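Local atomic coordinates of ubiquitin-conjugating enzyme-like protein (Leishmania mexicana, PDB entry 6ZM3), a protein that probably acts as a ubiquitin E2 variant, a conjugating-enzyme-like partner that, as in its relatives, pairs with an active E2 to help build polyubiquitin chains. Residues N27-V32 with M113-S118; P73-I79 with F104-R109; F81-V85 with E137-Y141. All coordinates share one frame; numbering follows the deposited sequence.

Contact 1 (N27-V32 with M113-S118)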
loop_
_atom_site.group_PDB
_atom_site.type_symbol
_atom_site.label_atom_id
_atom_site.label_comp_id
_atom_site.label_asym_id
_atom_site.label_seq_id
_atom_site.Cartn_x
_atom_site.Cartn_y
_atom_site.Cartn_z
ATOM N N ASN B 27 -1.743 -10.206 17.879
ATOM C CA ASN B 27 -2.128 -8.817 17.683
ATOM C C ASN B 27 -2.032 -8.536 16.195
ATOM O O ASN B 27 -0.938 -8.442 15.654
ATOM C CB ASN B 27 -1.184 -7.851 18.403
ATOM C CG ASN B 27 -1.587 -6.398 18.255
ATOM O OD1 ASN B 27 -2.160 -5.998 17.241
ATOM N ND2 ASN B 27 -1.302 -5.601 19.273
ATOM N N GLN B 28 -3.180 -8.497 15.524
ATOM C CA GLN B 28 -3.172 -8.156 14.112
ATOM C C GLN B 28 -4.044 -6.924 13.917
ATOM O O GLN B 28 -4.928 -6.908 13.063
ATOM C CB GLN B 28 -3.556 -9.350 13.228
ATOM C CG GLN B 28 -4.750 -10.148 13.738
ATOM C CD GLN B 28 -5.533 -10.798 12.621
ATOM O OE1 GLN B 28 -5.009 -11.600 11.844
ATOM N NE2 GLN B 28 -6.808 -10.449 12.532
ATOM N N ASN B 29 -3.797 -5.902 14.743
ATOM C CA ASN B 29 -4.410 -4.610 14.478
ATOM C C ASN B 29 -3.359 -3.497 14.505
ATOM O O ASN B 29 -3.631 -2.370 14.078
ATOM C CB ASN B 29 -5.747 -4.471 15.215
ATOM C CG ASN B 29 -5.555 -4.372 16.714
ATOM O OD1 ASN B 29 -4.696 -3.629 17.179
ATOM N ND2 ASN B 29 -6.328 -5.113 17.487
ATOM N N VAL B 30 -2.158 -3.821 14.999
ATOM C CA VAL B 30 -1.022 -2.908 14.969
ATOM C C VAL B 30 0.266 -3.672 14.636
ATOM O O VAL B 30 0.438 -4.829 15.035
ATOM C CB VAL B 30 -0.939 -2.136 16.302
ATOM C CG1 VAL B 30 0.458 -1.689 16.659
ATOM C CG2 VAL B 30 -1.900 -0.962 16.375
ATOM N N SER B 31 1.197 -3.032 13.909
ATOM C CA SER B 31 2.435 -3.718 13.555
ATOM C C SER B 31 3.565 -2.739 13.304
ATOM O O SER B 31 3.314 -1.645 12.776
ATOM C CB SER B 31 2.233 -4.575 12.345
ATOM O OG SER B 31 3.389 -5.359 12.177
ATOM N N VAL B 32 4.781 -3.156 13.678
ATOM C CA VAL B 32 5.987 -2.375 13.461
ATOM C C VAL B 32 7.050 -3.332 12.955
ATOM O O VAL B 32 7.112 -4.482 13.384
ATOM C CB VAL B 32 6.476 -1.694 14.755
ATOM C CG1 VAL B 32 7.552 -0.664 14.489
ATOM C CG2 VAL B 32 5.350 -1.098 15.576
ATOM N N MET B 113 7.692 1.277 20.470
ATOM C CA MET B 113 7.029 1.689 19.233
ATOM C C MET B 113 5.694 0.974 19.051
ATOM O O MET B 113 4.720 1.591 18.622
ATOM C CB MET B 113 7.914 1.475 18.004
ATOM C CG MET B 113 9.098 2.389 17.973
ATOM S SD MET B 113 10.130 2.044 16.544
ATOM C CE MET B 113 11.282 0.865 17.244
ATOM N N GLU B 114 5.619 -0.322 19.399
ATOM C CA GLU B 114 4.356 -1.022 19.300
ATOM C C GLU B 114 3.267 -0.418 20.207
ATOM O O GLU B 114 2.092 -0.313 19.813
ATOM C CB GLU B 114 4.574 -2.521 19.534
ATOM C CG GLU B 114 3.284 -3.297 19.429
ATOM C CD GLU B 114 3.328 -4.790 19.699
ATOM O OE1 GLU B 114 4.433 -5.328 19.938
ATOM O OE2 GLU B 114 2.240 -5.411 19.657
ATOM N N LEU B 115 3.638 -0.071 21.447
ATOM C CA LEU B 115 2.679 0.566 22.348
ATOM C C LEU B 115 2.257 1.945 21.808
ATOM O O LEU B 115 1.082 2.295 21.899
ATOM C CB LEU B 115 3.255 0.609 23.774
ATOM C CG LEU B 115 2.322 1.097 24.896
ATOM C CD1 LEU B 115 0.988 0.353 24.931
ATOM C CD2 LEU B 115 3.022 0.983 26.238
ATOM N N CYS B 116 3.185 2.706 21.224
ATOM C CA CYS B 116 2.835 3.993 20.607
ATOM C C CYS B 116 1.728 3.802 19.579
ATOM O O CYS B 116 0.738 4.549 19.584
ATOM C CB CYS B 116 4.000 4.720 19.927
ATOM S SG CYS B 116 5.299 5.348 21.019
ATOM N N LEU B 117 1.872 2.771 18.730
ATOM C CA LEU B 117 0.859 2.497 17.723
ATOM C C LEU B 117 -0.462 2.013 18.330
ATOM O O LEU B 117 -1.532 2.428 17.861
ATOM C CB LEU B 117 1.400 1.525 16.662
ATOM C CG LEU B 117 2.606 1.964 15.832
ATOM C CD1 LEU B 117 2.775 1.032 14.614
ATOM C CD2 LEU B 117 2.489 3.404 15.339
ATOM N N SER B 118 -0.434 1.120 19.351
ATOM C CA SER B 118 -1.670 0.717 20.000
ATOM C C SER B 118 -2.390 1.937 20.560
ATOM O O SER B 118 -3.606 1.984 20.504
ATOM C CB SER B 118 -1.477 -0.325 21.075
ATOM O OG SER B 118 -1.786 -1.595 20.547
HETATM O O HOH W 1 -3.925 -2.868 19.591
#
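Met113 begins the contact at the inner side of its helix, where its CB comes within 4.1 Å of Val32 CG1 and the two side chains cross at about a right angle. One residue on, Glu114 contributes at two levels. Its CA lies 3.9 Å from Val32 CG2, and its fully extended chain, with CG anti to the backbone N (chi1 -180°), carries the carboxylate to the outer margin of the contact, where OE2 stands 3.6 Å from Asn27 ND2. That is proximity between planes turned 61° apart, not a hydrogen bond. The amide of Asn27 is held by its other end: OD1 accepts Asn29 N at 3.0 Å and also Val30 N, forming an Asx turn that leads into the strand. Leu117 packs against all three strand residues. Its CB is pressed to 3.3 Å from Val30 CG1, tighter than usual carbon contact, while its CD1 reaches Val32 CG2 at 3.5 Å and also touches the carbonyl of Ser31. At Ser118 the backbone N faces Val30 CG2 at 3.9 Å, and a water bridges Ser118 OG and Asn29 OD1. Ile49 and Trp45 of the adjacent strand 44-50 extend the apolar surface beside Val30 and Val32. The axes of 30-32 and 113-118 run 148° apart, roughly antiparallel: an outermost strand of the four-stranded antiparallel sheet, with the helix packed on the sheet's face, as in the ubiquitin-conjugating (UBC) fold.

Contact 2 (P73-I79 with F104-R109)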
loop_
_atom_site.group_PDB
_atom_site.type_symbol
_atom_site.label_atom_id
_atom_site.label_comp_id
_atom_site.label_asym_id
_atom_site.label_seq_id
_atom_site.Cartn_x
_atom_site.Cartn_y
_atom_site.Cartn_z
ATOM N N PRO B 73 15.528 5.631 23.471
ATOM C CA PRO B 73 14.194 6.087 23.855
ATOM C C PRO B 73 14.185 7.126 24.986
ATOM O O PRO B 73 13.223 7.167 25.744
ATOM C CB PRO B 73 13.583 4.785 24.376
ATOM C CG PRO B 73 14.715 4.089 25.073
ATOM C CD PRO B 73 15.969 4.550 24.371
ATOM N N LYS B 74 15.266 7.905 25.115
ATOM C CA LYS B 74 15.344 8.945 26.142
ATOM C C LYS B 74 14.322 10.032 25.817
ATOM O O LYS B 74 13.617 10.514 26.709
ATOM C CB LYS B 74 16.760 9.492 26.329
ATOM C CG LYS B 74 17.653 8.621 27.211
ATOM C CD LYS B 74 18.861 9.343 27.788
ATOM C CE LYS B 74 20.136 9.166 26.987
ATOM N NZ LYS B 74 20.092 9.888 25.692
ATOM N N VAL B 75 14.207 10.323 24.518
ATOM C CA VAL B 75 13.138 11.158 23.978
ATOM C C VAL B 75 12.262 10.293 23.069
ATOM O O VAL B 75 12.685 9.223 22.631
ATOM C CB VAL B 75 13.715 12.376 23.234
ATOM C CG1 VAL B 75 14.600 13.223 24.131
ATOM C CG2 VAL B 75 14.466 11.970 21.977
ATOM N N PRO B 76 11.001 10.682 22.755
ATOM C CA PRO B 76 10.102 9.784 22.029
ATOM C C PRO B 76 10.563 9.536 20.589
ATOM O O PRO B 76 11.376 10.288 20.051
ATOM C CB PRO B 76 8.744 10.523 22.076
ATOM C CG PRO B 76 8.913 11.563 23.180
ATOM C CD PRO B 76 10.367 11.972 23.077
ATOM N N PRO B 77 10.055 8.475 19.913
ATOM C CA PRO B 77 10.304 8.301 18.489
ATOM C C PRO B 77 9.518 9.370 17.726
ATOM O O PRO B 77 8.494 9.865 18.209
ATOM C CB PRO B 77 9.672 6.939 18.171
ATOM C CG PRO B 77 8.643 6.681 19.256
ATOM C CD PRO B 77 9.130 7.470 20.449
ATOM N N HIS B 78 9.990 9.688 16.524
ATOM C CA HIS B 78 9.270 10.574 15.615
ATOM C C HIS B 78 8.367 9.716 14.747
ATOM O O HIS B 78 8.886 8.866 14.027
ATOM C CB HIS B 78 10.276 11.372 14.779
ATOM C CG HIS B 78 11.284 12.076 15.626
ATOM N ND1 HIS B 78 10.941 13.102 16.484
ATOM C CD2 HIS B 78 12.618 11.903 15.766
ATOM C CE1 HIS B 78 12.015 13.540 17.098
ATOM N NE2 HIS B 78 13.059 12.820 16.677
ATOM N N ILE B 79 7.050 9.908 14.880
ATOM C CA ILE B 79 6.038 9.139 14.179
ATOM C C ILE B 79 5.315 10.093 13.223
ATOM O O ILE B 79 4.829 11.148 13.637
ATOM C CB ILE B 79 5.081 8.437 15.170
ATOM C CG1 ILE B 79 5.836 7.635 16.247
ATOM C CG2 ILE B 79 4.021 7.586 14.469
ATOM C CD1 ILE B 79 4.948 6.634 16.996
ATOM N N PHE B 104 3.348 11.033 24.396
ATOM C CA PHE B 104 4.554 11.796 24.138
ATOM C C PHE B 104 4.677 12.960 25.117
ATOM O O PHE B 104 5.792 13.344 25.470
ATOM C CB PHE B 104 4.521 12.374 22.723
ATOM C CG PHE B 104 4.819 11.376 21.631
ATOM C CD1 PHE B 104 5.376 10.141 21.921
ATOM C CD2 PHE B 104 4.583 11.700 20.299
ATOM C CE1 PHE B 104 5.642 9.225 20.911
ATOM C CE2 PHE B 104 4.862 10.787 19.286
ATOM C CZ PHE B 104 5.376 9.546 19.597
ATOM N N LYS B 105 3.534 13.561 25.464
ATOM C CA LYS B 105 3.484 14.695 26.381
ATOM C C LYS B 105 4.109 14.293 27.712
ATOM O O LYS B 105 4.935 15.026 28.253
ATOM C CB LYS B 105 2.025 15.097 26.621
ATOM C CG LYS B 105 1.810 16.409 27.377
ATOM C CD LYS B 105 0.371 16.569 27.848
ATOM C CE LYS B 105 -0.144 17.990 27.909
ATOM N NZ LYS B 105 0.629 18.836 28.846
ATOM N N HIS B 106 3.695 13.125 28.215
ATOM C CA HIS B 106 4.248 12.551 29.437
ATOM C C HIS B 106 5.067 11.302 29.094
ATOM O O HIS B 106 4.630 10.183 29.380
ATOM C CB HIS B 106 3.107 12.267 30.421
ATOM C CG HIS B 106 2.340 13.493 30.814
ATOM N ND1 HIS B 106 2.948 14.589 31.427
ATOM C CD2 HIS B 106 1.023 13.781 30.740
ATOM C CE1 HIS B 106 2.037 15.505 31.692
ATOM N NE2 HIS B 106 0.843 15.024 31.280
ATOM N N TRP B 107 6.245 11.515 28.488
ATOM C CA TRP B 107 7.021 10.441 27.860
ATOM C C TRP B 107 7.668 9.588 28.952
ATOM O O TRP B 107 8.402 10.116 29.782
ATOM C CB TRP B 107 8.081 11.016 26.901
ATOM C CG TRP B 107 9.030 9.994 26.336
ATOM C CD1 TRP B 107 10.382 9.916 26.517
ATOM C CD2 TRP B 107 8.681 8.892 25.480
ATOM N NE1 TRP B 107 10.893 8.834 25.837
ATOM C CE2 TRP B 107 9.870 8.176 25.214
ATOM C CE3 TRP B 107 7.472 8.421 24.948
ATOM C CZ2 TRP B 107 9.889 7.050 24.390
ATOM C CZ3 TRP B 107 7.487 7.291 24.152
ATOM C CH2 TRP B 107 8.679 6.606 23.902
ATOM N N ASP B 108 7.375 8.283 28.926
ATOM C CA ASP B 108 8.037 7.253 29.709
ATOM C C ASP B 108 8.923 6.414 28.773
ATOM O O ASP B 108 8.388 5.728 27.912
ATOM C CB ASP B 108 6.950 6.391 30.347
ATOM C CG ASP B 108 7.456 5.255 31.225
ATOM O OD1 ASP B 108 8.674 4.976 31.194
ATOM O OD2 ASP B 108 6.614 4.651 31.926
ATOM N N ARG B 109 10.259 6.499 28.932
ATOM C CA ARG B 109 11.275 5.608 28.378
ATOM C C ARG B 109 10.732 4.235 27.984
ATOM O O ARG B 109 11.083 3.710 26.928
ATOM C CB ARG B 109 12.326 5.301 29.454
ATOM C CG ARG B 109 13.638 6.055 29.309
ATOM C CD ARG B 109 14.739 5.253 29.980
ATOM N NE ARG B 109 15.195 4.099 29.194
ATOM C CZ ARG B 109 16.312 4.066 28.467
ATOM N NH1 ARG B 109 17.112 5.116 28.418
ATOM N NH2 ARG B 109 16.628 2.971 27.788
#
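Trp107 lies with one face against Pro76 and its indole N-H turned to the carbonyl of Pro73, which joins the segment following helix 102-105 to the Tyr-Pro-x-x-Pro-Pro motif of the UBC fold, here Tyr72 to Pro77, with a cis peptide before Pro73. The tight part is a run of proline and aromatic side chains. Pro76 CA sits 3.6 Å from the centroid of the six-membered ring of Trp107, only 15° off the normal, a CH-pi contact, and Pro76 CG covers the five-membered part of the same face. The indole reaches this place because CG is anti to the backbone N (chi1 173°). Pro76 CB also approaches Phe104 CD1 to 3.4 Å, so this one proline touches both aromatic side chains. Pro77 CD extends the packing to Trp107 CH2 at 3.6 Å, and Ile79 CG1 meets the Phe104 ring at its edge, 3.9 Å from CZ. Cys116 and Leu120 of helix 113-125 back the Ile79 end, and Phe101 meets Phe104 edge-to-face.

Toward solvent the contact is looser, around exposed Lys74 and partly exposed Arg109. Lys74 CG lies 3.7 Å from Arg109 NH1, the two chains running side by side, while their charged ends stay apart. Pro73 CG lies over one face of the Arg109 guanidinium, 3.5 Å from Arg109 NH2, and NH2 has its polar partner in Val7 O. Between the two zones, Trp107 NE1 donates to Pro73 O at 2.9 Å; the acceptor lies near the indole plane, but the donor stands 47° out of the carbonyl plane, so the bond does not follow a lone pair.

Contact 3 (F81-V85 with E137-Y141)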
loop_
_atom_site.group_PDB
_atom_site.type_symbol
_atom_site.label_atom_id
_atom_site.label_comp_id
_atom_site.label_asym_id
_atom_site.label_seq_id
_atom_site.Cartn_x
_atom_site.Cartn_y
_atom_site.Cartn_z
ATOM N N PHE B 81 2.261 9.875 10.133
ATOM C CA PHE B 81 1.344 9.092 9.321
ATOM C C PHE B 81 1.684 9.315 7.851
ATOM O O PHE B 81 1.907 10.457 7.427
ATOM C CB PHE B 81 -0.114 9.456 9.594
ATOM C CG PHE B 81 -0.746 8.779 10.786
ATOM C CD1 PHE B 81 -0.596 9.316 12.064
ATOM C CD2 PHE B 81 -1.517 7.638 10.632
ATOM C CE1 PHE B 81 -1.191 8.700 13.155
ATOM C CE2 PHE B 81 -2.126 7.040 11.716
ATOM C CZ PHE B 81 -1.970 7.587 12.974
ATOM N N LEU B 82 1.711 8.221 7.084
ATOM C CA LEU B 82 1.834 8.306 5.633
ATOM C C LEU B 82 0.446 8.326 5.009
ATOM O O LEU B 82 0.237 9.028 4.014
ATOM C CB LEU B 82 2.631 7.118 5.098
ATOM C CG LEU B 82 4.093 7.040 5.537
ATOM C CD1 LEU B 82 4.804 5.930 4.770
ATOM C CD2 LEU B 82 4.821 8.356 5.334
ATOM N N SER B 83 -0.468 7.495 5.552
ATOM C CA SER B 83 -1.882 7.560 5.258
ATOM C C SER B 83 -2.475 8.791 5.934
ATOM O O SER B 83 -2.288 8.956 7.133
ATOM C CB SER B 83 -2.585 6.322 5.774
ATOM O OG SER B 83 -2.068 5.128 5.182
ATOM N N LYS B 84 -3.259 9.574 5.184
ATOM C CA LYS B 84 -3.944 10.759 5.691
ATOM C C LYS B 84 -5.017 10.390 6.718
ATOM O O LYS B 84 -5.831 9.492 6.499
ATOM C CB LYS B 84 -4.576 11.552 4.541
ATOM C CG LYS B 84 -4.754 13.033 4.857
ATOM C CD LYS B 84 -5.182 13.861 3.670
ATOM C CE LYS B 84 -4.898 15.331 3.865
ATOM N NZ LYS B 84 -5.218 16.075 2.627
ATOM N N VAL B 85 -4.966 11.086 7.857
ATOM C CA VAL B 85 -5.930 10.920 8.937
ATOM C C VAL B 85 -6.388 12.300 9.392
ATOM O O VAL B 85 -5.651 13.284 9.237
ATOM C CB VAL B 85 -5.339 10.131 10.127
ATOM C CG1 VAL B 85 -5.162 8.656 9.784
ATOM C CG2 VAL B 85 -4.023 10.729 10.625
ATOM N N GLU B 137 -10.528 6.957 1.669
ATOM C CA GLU B 137 -9.661 5.842 2.000
ATOM C C GLU B 137 -8.609 5.739 0.908
ATOM O O GLU B 137 -8.976 5.746 -0.264
ATOM C CB GLU B 137 -10.447 4.536 2.005
ATOM C CG GLU B 137 -9.621 3.372 2.555
ATOM C CD GLU B 137 -10.515 2.205 2.942
ATOM O OE1 GLU B 137 -11.702 2.304 2.713
ATOM O OE2 GLU B 137 -10.033 1.232 3.492
ATOM N N GLY B 138 -7.333 5.722 1.312
ATOM C CA GLY B 138 -6.181 5.578 0.435
ATOM C C GLY B 138 -5.414 6.886 0.286
ATOM O O GLY B 138 -4.344 6.902 -0.324
ATOM N N SER B 139 -5.971 7.977 0.841
ATOM C CA SER B 139 -5.368 9.293 0.691
ATOM C C SER B 139 -4.038 9.310 1.426
ATOM O O SER B 139 -3.871 8.607 2.424
ATOM C CB SER B 139 -6.297 10.374 1.207
ATOM O OG SER B 139 -7.612 10.229 0.668
ATOM N N THR B 140 -3.107 10.117 0.917
ATOM C CA THR B 140 -1.777 10.290 1.472
ATOM C C THR B 140 -1.579 11.796 1.615
ATOM O O THR B 140 -2.385 12.542 1.068
ATOM C CB THR B 140 -0.703 9.611 0.603
ATOM O OG1 THR B 140 -0.699 10.241 -0.677
ATOM C CG2 THR B 140 -0.921 8.127 0.375
ATOM N N TYR B 141 -0.538 12.229 2.349
ATOM C CA TYR B 141 -0.188 13.641 2.469
ATOM C C TYR B 141 0.447 14.123 1.157
ATOM O O TYR B 141 0.898 13.310 0.341
ATOM C CB TYR B 141 0.653 13.915 3.732
ATOM C CG TYR B 141 -0.160 13.714 4.987
ATOM C CD1 TYR B 141 -0.966 14.737 5.497
ATOM C CD2 TYR B 141 -0.197 12.481 5.629
ATOM C CE1 TYR B 141 -1.753 14.537 6.625
ATOM C CE2 TYR B 141 -1.009 12.256 6.732
ATOM C CZ TYR B 141 -1.785 13.290 7.237
ATOM O OH TYR B 141 -2.557 13.070 8.341
ATOM O OXT TYR B 141 0.511 15.328 0.884
HETATM O O HOH W 2 1.897 10.645 2.799
HETATM O O HOH W 3 -3.143 5.790 2.741
HETATM O O HOH W 4 -6.035 7.783 4.441
HETATM O O HOH W 5 -3.255 15.279 9.365
#
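Two irregular backbones meet, Ser83 lying beside Thr140, and the two segments' main chains are joined by Lys84 N donating to Ser139 O at 3.0 Å, straight at the hydrogen (169°) though the donor stands above the carbonyl plane. The same carbonyl oxygen also accepts from two waters: one leads to Ser83 OG, whose hydroxyl also bonds Ser63 N, and the other to Lys84 O. A third water joins Leu82 O to Tyr141 N, and Thr140 CA makes a CA-H...O contact with Leu82 O at 3.5 Å. The largest share of the side-chain contact falls to the terminal Tyr141. With CG beside its backbone N (chi1 -68°), the ring lies back along 81-85, and Lys84 CG sits over one face, 4.0 Å from the ring centroid, in a CH-pi contact. Tyr141 CE2 also comes to 3.5 Å from Lys84 CA and 4.1 Å from Phe81 CB. At the far end of the ring, Val85 N donates to Tyr141 OH at 3.2 Å, nearly linear at 175°, so the ring is contacted both over a face and at its hydroxyl, which a water also approaches. Leu82, Ser83 and Thr140 pack on apolar side chains of the chain of another protein. Here the final residues are pinned to the loop after strand 78-81 without any regular helix, consistent with ubiquitin E2 variants, which lack the C-terminal helices of canonical conjugating enzymes.

Overall arrangement
Contact 2 packs against the helix 113-125 that supplies one side of contact 1: Cys116 on that helix packs its SG against Phe104 and Pro77, and its CB lies 3.6 Å from Ile79 CD1. Contact 2 is nested in the chain within the loop closed by contact 1. Contact 1 is nearest the chain's centre and mostly aliphatic, with polar groups along one side. Contact 2 buries the most surface and relies on proline-aromatic packing, including a CH-pi contact. Contact 3, about 23 Å from contact 2 between centres and on the opposite side of the chain's centre, is peripheral, and backbone and water-mediated bonds matter most there. Its segment 81-85 nevertheless follows closely on 73-79, so strand 78-81 links the two.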